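Local coordinates for ribulose-5-phosphate reductase 1 (Staphylococcus aureus, PDB 6XHK), which catalyses the NADPH-dependent reduction of D-ribulose 5-phosphate to D-ribitol 5-phosphate, a step in making poly(ribitol phosphate) wall teichoic acid, at residues His225-Val230 against Ser251-Gly256; Ser237-Met242 against Phe260-Asn265. All coordinates share one frame; numbering follows the deposited sequence.

Contact 1 of 2, residues His225-Val230 against Ser251-Gly256; sequences HAFECV and SIALLG. With NDP (NADPH dihydro-nicotinamide-adenine-dinucleotide phosphate), chain B.
Glu228 and Leu254 are paired in register on neighbouring parallel strands, 225-228 and 251-254, which helix 232-245 joins into a right-handed beta-alpha-beta unit of the Rossmann-type cofactor domain. The segment axes diverge by only 16°, and backbone bonds run alternately between the strands, as from Glu228 N to Ala253 O (2.8 Å). Glu228 shows how the pairing ends. Its CB passes 3.7 Å from Ala253 O; CG then lies anti to the backbone N (chi1 -167°), and a bend at chi2 turns CD towards segment 251-256, 4.0 Å from Gly256 N. OE1 accepts the Gly256 N hydrogen on its syn side at 2.9 Å, with the donor 30° out of the carboxylate plane, while Leu254 CD1 lies 4.1 Å from the same oxygen. The main chain and side chain of Glu228 thus both hold the turn after strand 251-254, because Leu255 N also bonds to Glu228 O. On the sheet face bearing Phe227, Ala253 CB approaches the ring obliquely. Beyond the strand ends the two segments meet NADPH: a weak hydrogen bond links its carboxamide N7N to Leu255 O, and Val230 CG2 lies 3.4 Å from adenine N3A.

Contact 2 of 2, residues Ser237-Met242 against Phe260-Asn265; sequences SAINQM and FPVEVN
Ile239 and Asn240 carry this contact from consecutive positions on helix 232-245, reaching different parts of the loop 260-265 that runs past it. Their bonds to CB differ in direction: that of Ile239 points toward the loop, whereas that of Asn240 runs to the flank, and only the carboxamide brings it into contact. In Ile239 the chain is extended at chi2 (167°), which carries CD1 outward until it lies 4.4 Å from Val262 CG2. Val262 faces back toward the helix, so the contact is a loose methyl-to-methyl one; its side chain also touches Ser235 and Gln236, one helical turn earlier.

Asn240 makes the polar half. CG stands anti to Asn240's own carbonyl carbon (chi1 -85°), and from there OD1 reaches the loop at Glu263-Asn265, accepting a weak hydrogen bond from Asn265 N at 3.5 Å, with an N-H...O angle of 147°. Glu263 O lies equally far from OD1, at 3.5 Å, and Val264 CA at 3.8 Å, so the oxygen sits against main-chain atoms of three successive residues. Asn265 directs CB toward the helix, yet its carboxamide leads away from it and OD1 caps Leu268 N. Glu263 N is held by Gln236 OE1, a second attachment of the loop to the same helix.

The pairing is modest, burying 176 Å² summed over both sides, in keeping with its place at the protein surface. Asn265 combines two roles: its backbone N is tied weakly to the earlier helix, while its side chain caps the first turn of the next one. The arrangement is that of an irregular connection lying against the crossover helix of a Rossmann-type beta-alpha-beta unit and ending in an asparagine N-cap, at the start of helix 266-272.

Helix 232-245, which supplies the 237-242 segment of contact 2, is also the crossover between the two strands of contact 1, so the contacts lie in one beta-alpha-beta unit, with centres 11 Å apart. Met242 joins them: its CE lies 3.7 Å from Ile252 CG2 and also packs on Ala226 CB. Nearer the cofactor end, Ile239 CD1 is 3.8 Å from Leu254 CD1, so Ile239 packs on both the sheet and the outer loop. Contact 1 lines the NADPH pocket directly; from contact 2, Ser237 touches the cofactor, whereas the Ile239 side chain stays about 9 Å from it. The Leu255 side chain is about 11 Å from that of Glu144, a predicted ligand of the catalytic zinc.

Contact 1 of 2, residues His225-Val230 against Ser251-Gly256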
loop_
_atom_site.group_PDB
_atom_site.type_symbol
_atom_site.label_atom_id
_atom_site.label_comp_id
_atom_site.label_asym_id
_atom_site.label_seq_id
_atom_site.Cartn_x
_atom_site.Cartn_y
_atom_site.Cartn_z
ATOM N N HIS A 225 -3.222 8.526 20.036
ATOM C CA HIS A 225 -3.786 7.916 18.835
ATOM C C HIS A 225 -2.724 6.994 18.251
ATOM O O HIS A 225 -1.541 7.349 18.232
ATOM C CB HIS A 225 -4.167 8.966 17.785
ATOM C CG HIS A 225 -5.498 9.607 18.006
ATOM N ND1 HIS A 225 -5.799 10.324 19.142
ATOM C CD2 HIS A 225 -6.606 9.650 17.233
ATOM C CE1 HIS A 225 -7.037 10.774 19.066
ATOM N NE2 HIS A 225 -7.552 10.376 17.917
ATOM N N ALA A 226 -3.126 5.826 17.757
ATOM C CA ALA A 226 -2.125 4.870 17.291
ATOM C C ALA A 226 -2.594 4.181 16.024
ATOM O O ALA A 226 -3.787 4.162 15.713
ATOM C CB ALA A 226 -1.786 3.840 18.365
ATOM N N PHE A 227 -1.614 3.627 15.290
ATOM C CA PHE A 227 -1.804 2.971 13.993
ATOM C C PHE A 227 -1.105 1.625 14.030
ATOM O O PHE A 227 0.098 1.560 14.295
ATOM C CB PHE A 227 -1.230 3.806 12.862
ATOM C CG PHE A 227 -1.996 5.023 12.597
ATOM C CD1 PHE A 227 -3.037 5.014 11.695
ATOM C CD2 PHE A 227 -1.684 6.199 13.259
ATOM C CE1 PHE A 227 -3.768 6.165 11.439
ATOM C CE2 PHE A 227 -2.413 7.357 13.023
ATOM C CZ PHE A 227 -3.461 7.343 12.106
ATOM N N GLU A 228 -1.846 0.557 13.782
ATOM C CA GLU A 228 -1.278 -0.785 13.726
ATOM C C GLU A 228 -0.972 -1.151 12.273
ATOM O O GLU A 228 -1.893 -1.431 11.495
ATOM C CB GLU A 228 -2.219 -1.802 14.361
ATOM C CG GLU A 228 -1.559 -3.141 14.606
ATOM C CD GLU A 228 -1.981 -4.191 13.573
ATOM O OE1 GLU A 228 -2.830 -3.889 12.692
ATOM O OE2 GLU A 228 -1.467 -5.324 13.654
ATOM N N CYS A 229 0.323 -1.155 11.919
ATOM C CA CYS A 229 0.820 -1.407 10.568
ATOM C C CYS A 229 1.708 -2.650 10.539
ATOM O O CYS A 229 2.723 -2.709 9.828
ATOM C CB CYS A 229 1.565 -0.192 10.036
ATOM S SG CYS A 229 0.681 1.334 10.150
ATOM N N VAL A 230 1.324 -3.631 11.360
ATOM C CA VAL A 230 1.930 -4.953 11.489
ATOM C C VAL A 230 0.871 -5.975 11.093
ATOM O O VAL A 230 -0.313 -5.790 11.382
ATOM C CB VAL A 230 2.383 -5.181 12.950
ATOM C CG1 VAL A 230 3.012 -6.536 13.159
ATOM C CG2 VAL A 230 3.262 -4.077 13.394
ATOM N N SER A 251 -7.841 6.477 20.591
ATOM C CA SER A 251 -8.319 5.693 19.456
ATOM C C SER A 251 -7.175 4.944 18.774
ATOM O O SER A 251 -6.020 5.371 18.795
ATOM C CB SER A 251 -9.035 6.582 18.445
ATOM O OG SER A 251 -9.945 7.453 19.085
ATOM N N ILE A 252 -7.514 3.811 18.167
ATOM C CA ILE A 252 -6.543 2.954 17.492
ATOM C C ILE A 252 -7.058 2.553 16.113
ATOM O O ILE A 252 -8.170 2.029 15.982
ATOM C CB ILE A 252 -6.244 1.699 18.316
ATOM C CG1 ILE A 252 -5.558 2.105 19.603
ATOM C CG2 ILE A 252 -5.376 0.765 17.510
ATOM C CD1 ILE A 252 -5.275 0.937 20.511
ATOM N N ALA A 253 -6.230 2.775 15.093
ATOM C CA ALA A 253 -6.519 2.400 13.712
ATOM C C ALA A 253 -5.850 1.071 13.388
ATOM O O ALA A 253 -4.630 0.926 13.533
ATOM C CB ALA A 253 -6.048 3.478 12.737
ATOM N N LEU A 254 -6.657 0.105 12.952
ATOM C CA LEU A 254 -6.196 -1.241 12.639
ATOM C C LEU A 254 -5.925 -1.296 11.141
ATOM O O LEU A 254 -6.813 -0.985 10.341
ATOM C CB LEU A 254 -7.250 -2.276 13.036
ATOM C CG LEU A 254 -7.385 -2.669 14.515
ATOM C CD1 LEU A 254 -6.102 -3.333 15.048
ATOM C CD2 LEU A 254 -7.772 -1.466 15.369
ATOM N N LEU A 255 -4.699 -1.635 10.756
ATOM C CA LEU A 255 -4.382 -1.717 9.337
ATOM C C LEU A 255 -3.916 -3.089 8.903
ATOM O O LEU A 255 -4.237 -3.505 7.783
ATOM C CB LEU A 255 -3.324 -0.683 8.961
ATOM C CG LEU A 255 -3.946 0.706 8.887
ATOM C CD1 LEU A 255 -2.891 1.755 8.648
ATOM C CD2 LEU A 255 -4.955 0.703 7.752
ATOM N N GLY A 256 -3.255 -3.826 9.794
ATOM C CA GLY A 256 -2.679 -5.115 9.448
ATOM C C GLY A 256 -3.695 -6.233 9.310
ATOM O O GLY A 256 -4.602 -6.383 10.132
HETATM P PA NDP B . 6.197 -5.627 6.225
HETATM O O1A NDP B . 6.813 -6.892 5.700
HETATM O O2A NDP B . 6.978 -4.418 5.720
HETATM O O5B NDP B . 6.152 -5.704 7.884
HETATM C C5B NDP B . 6.067 -4.475 8.680
HETATM C C4B NDP B . 7.100 -4.488 9.869
HETATM O O4B NDP B . 6.545 -4.781 11.015
HETATM C C3B NDP B . 8.187 -5.579 9.650
HETATM O O3B NDP B . 9.427 -5.024 9.567
HETATM C C2B NDP B . 8.189 -6.467 10.887
HETATM O O2B NDP B . 9.629 -6.702 11.181
HETATM C C1B NDP B . 7.624 -5.708 11.794
HETATM N N9A NDP B . 7.056 -6.424 12.940
HETATM C C8A NDP B . 6.909 -7.766 13.138
HETATM N N7A NDP B . 6.339 -7.969 14.360
HETATM C C5A NDP B . 6.144 -6.777 14.902
HETATM C C6A NDP B . 5.549 -6.374 16.257
HETATM N N6A NDP B . 5.084 -7.408 17.154
HETATM N N1A NDP B . 5.468 -4.991 16.591
HETATM C C2A NDP B . 5.940 -3.972 15.678
HETATM N N3A NDP B . 6.509 -4.375 14.376
HETATM C C4A NDP B . 6.590 -5.821 14.029
HETATM O O3 NDP B . 4.616 -5.446 5.657
HETATM P PN NDP B . 3.797 -3.972 5.468
HETATM O O1N NDP B . 4.466 -2.867 6.290
HETATM O O2N NDP B . 3.858 -3.549 4.037
HETATM O O5D NDP B . 2.210 -4.230 5.906
HETATM C C5D NDP B . 1.880 -5.347 6.761
HETATM C C4D NDP B . 0.485 -5.732 6.801
HETATM O O4D NDP B . -0.484 -4.652 6.161
HETATM C C3D NDP B . 0.197 -7.032 6.012
HETATM O O3D NDP B . -0.675 -7.949 6.805
HETATM C C2D NDP B . -0.407 -6.621 4.870
HETATM O O2D NDP B . -1.257 -7.632 4.242
HETATM C C1D NDP B . -1.261 -5.305 5.317
HETATM N N1N NDP B . -1.784 -4.484 4.204
HETATM C C2N NDP B . -3.128 -3.925 4.374
HETATM C C3N NDP B . -3.896 -3.222 3.241
HETATM C C7N NDP B . -5.352 -2.680 3.545
HETATM O O7N NDP B . -6.133 -2.496 2.642
HETATM N N7N NDP B . -5.732 -2.403 4.932
HETATM C C4N NDP B . -3.129 -2.828 1.954
HETATM C C5N NDP B . -1.819 -3.624 1.759
HETATM C C6N NDP B . -1.053 -4.214 2.962
HETATM P P2B NDP B . 10.133 -8.244 11.051
HETATM O O1X NDP B . 9.183 -9.192 11.751
HETATM O O2X NDP B . 10.161 -8.599 9.575
HETATM O O3X NDP B . 11.509 -8.341 11.689
#

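Contact 2 of 2, residues Ser237-Met242 against Phe260-Asn265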
loop_
_atom_site.group_PDB
_atom_site.type_symbol
_atom_site.label_atom_id
_atom_site.label_comp_id
_atom_site.label_asym_id
_atom_site.label_seq_id
_atom_site.Cartn_x
_atom_site.Cartn_y
_atom_site.Cartn_z
ATOM N N SER A 237 0.582 -9.236 19.031
ATOM C CA SER A 237 1.535 -8.618 19.944
ATOM C C SER A 237 1.453 -7.100 19.863
ATOM O O SER A 237 1.372 -6.406 20.887
ATOM C CB SER A 237 2.940 -9.094 19.584
ATOM O OG SER A 237 2.914 -10.457 19.177
ATOM N N ALA A 238 1.491 -6.571 18.638
ATOM C CA ALA A 238 1.414 -5.129 18.442
ATOM C C ALA A 238 0.186 -4.546 19.122
ATOM O O ALA A 238 0.269 -3.510 19.798
ATOM C CB ALA A 238 1.385 -4.810 16.944
ATOM N N ILE A 239 -0.968 -5.200 18.943
ATOM C CA ILE A 239 -2.231 -4.688 19.468
ATOM C C ILE A 239 -2.218 -4.672 20.986
ATOM O O ILE A 239 -2.564 -3.660 21.610
ATOM C CB ILE A 239 -3.418 -5.503 18.926
ATOM C CG1 ILE A 239 -3.585 -5.323 17.405
ATOM C CG2 ILE A 239 -4.661 -5.145 19.676
ATOM C CD1 ILE A 239 -4.517 -6.316 16.769
ATOM N N ASN A 240 -1.836 -5.790 21.610
ATOM C CA ASN A 240 -1.835 -5.786 23.069
ATOM C C ASN A 240 -0.910 -4.695 23.608
ATOM O O ASN A 240 -1.282 -3.975 24.539
ATOM C CB ASN A 240 -1.473 -7.164 23.626
ATOM C CG ASN A 240 -2.698 -8.100 23.733
ATOM O OD1 ASN A 240 -3.779 -7.829 23.168
ATOM N ND2 ASN A 240 -2.539 -9.182 24.499
ATOM N N GLN A 241 0.268 -4.502 22.996
ATOM C CA GLN A 241 1.162 -3.428 23.449
ATOM C C GLN A 241 0.541 -2.038 23.332
ATOM O O GLN A 241 0.596 -1.247 24.278
ATOM C CB GLN A 241 2.479 -3.465 22.697
ATOM C CG GLN A 241 3.653 -3.778 23.557
ATOM C CD GLN A 241 4.910 -3.792 22.774
ATOM O OE1 GLN A 241 4.944 -3.303 21.640
ATOM N NE2 GLN A 241 5.980 -4.301 23.377
ATOM N N MET A 242 0.005 -1.683 22.168
ATOM C CA MET A 242 -0.607 -0.360 22.091
ATOM C C MET A 242 -1.816 -0.219 23.018
ATOM O O MET A 242 -2.005 0.855 23.602
ATOM C CB MET A 242 -0.940 0.016 20.644
ATOM C CG MET A 242 -1.581 -1.044 19.795
ATOM S SD MET A 242 -0.932 -0.937 18.104
ATOM C CE MET A 242 -1.681 0.593 17.601
ATOM N N PHE A 260 -6.647 -14.606 10.334
ATOM C CA PHE A 260 -6.740 -15.484 11.488
ATOM C C PHE A 260 -7.299 -14.661 12.640
ATOM O O PHE A 260 -7.353 -13.422 12.574
ATOM C CB PHE A 260 -5.382 -16.069 11.908
ATOM C CG PHE A 260 -5.111 -17.431 11.350
ATOM C CD1 PHE A 260 -6.126 -18.366 11.254
ATOM C CD2 PHE A 260 -3.832 -17.796 10.967
ATOM C CE1 PHE A 260 -5.885 -19.622 10.738
ATOM C CE2 PHE A 260 -3.579 -19.056 10.460
ATOM C CZ PHE A 260 -4.610 -19.969 10.346
ATOM N N PRO A 261 -7.731 -15.315 13.706
ATOM C CA PRO A 261 -8.052 -14.591 14.931
ATOM C C PRO A 261 -6.792 -14.229 15.698
ATOM O O PRO A 261 -5.733 -14.842 15.547
ATOM C CB PRO A 261 -8.889 -15.604 15.710
ATOM C CG PRO A 261 -8.367 -16.926 15.261
ATOM C CD PRO A 261 -8.028 -16.756 13.820
ATOM N N VAL A 262 -6.932 -13.220 16.547
ATOM C CA VAL A 262 -5.864 -12.801 17.445
ATOM C C VAL A 262 -6.479 -12.465 18.798
ATOM O O VAL A 262 -7.518 -11.803 18.866
ATOM C CB VAL A 262 -5.075 -11.592 16.890
ATOM C CG1 VAL A 262 -4.177 -12.038 15.751
ATOM C CG2 VAL A 262 -6.006 -10.457 16.466
ATOM N N GLU A 263 -5.821 -12.910 19.875
ATOM C CA GLU A 263 -6.264 -12.646 21.244
ATOM C C GLU A 263 -6.164 -11.152 21.552
ATOM O O GLU A 263 -5.102 -10.543 21.383
ATOM C CB GLU A 263 -5.392 -13.428 22.238
ATOM C CG GLU A 263 -5.338 -14.939 22.033
ATOM C CD GLU A 263 -6.344 -15.722 22.839
ATOM O OE1 GLU A 263 -7.126 -15.110 23.598
ATOM O OE2 GLU A 263 -6.348 -16.967 22.710
ATOM N N VAL A 264 -7.252 -10.560 22.040
ATOM C CA VAL A 264 -7.267 -9.156 22.441
ATOM C C VAL A 264 -7.609 -9.047 23.925
ATOM O O VAL A 264 -8.475 -9.771 24.431
ATOM C CB VAL A 264 -8.259 -8.352 21.585
ATOM C CG1 VAL A 264 -8.205 -6.902 21.936
ATOM C CG2 VAL A 264 -7.929 -8.532 20.155
ATOM N N ASN A 265 -6.911 -8.152 24.634
ATOM C CA ASN A 265 -7.255 -7.876 26.028
ATOM C C ASN A 265 -8.355 -6.835 26.056
ATOM O O ASN A 265 -8.115 -5.631 26.111
ATOM C CB ASN A 265 -6.056 -7.444 26.852
ATOM C CG ASN A 265 -6.407 -7.302 28.307
ATOM O OD1 ASN A 265 -7.045 -6.330 28.698
ATOM N ND2 ASN A 265 -6.100 -8.321 29.099
#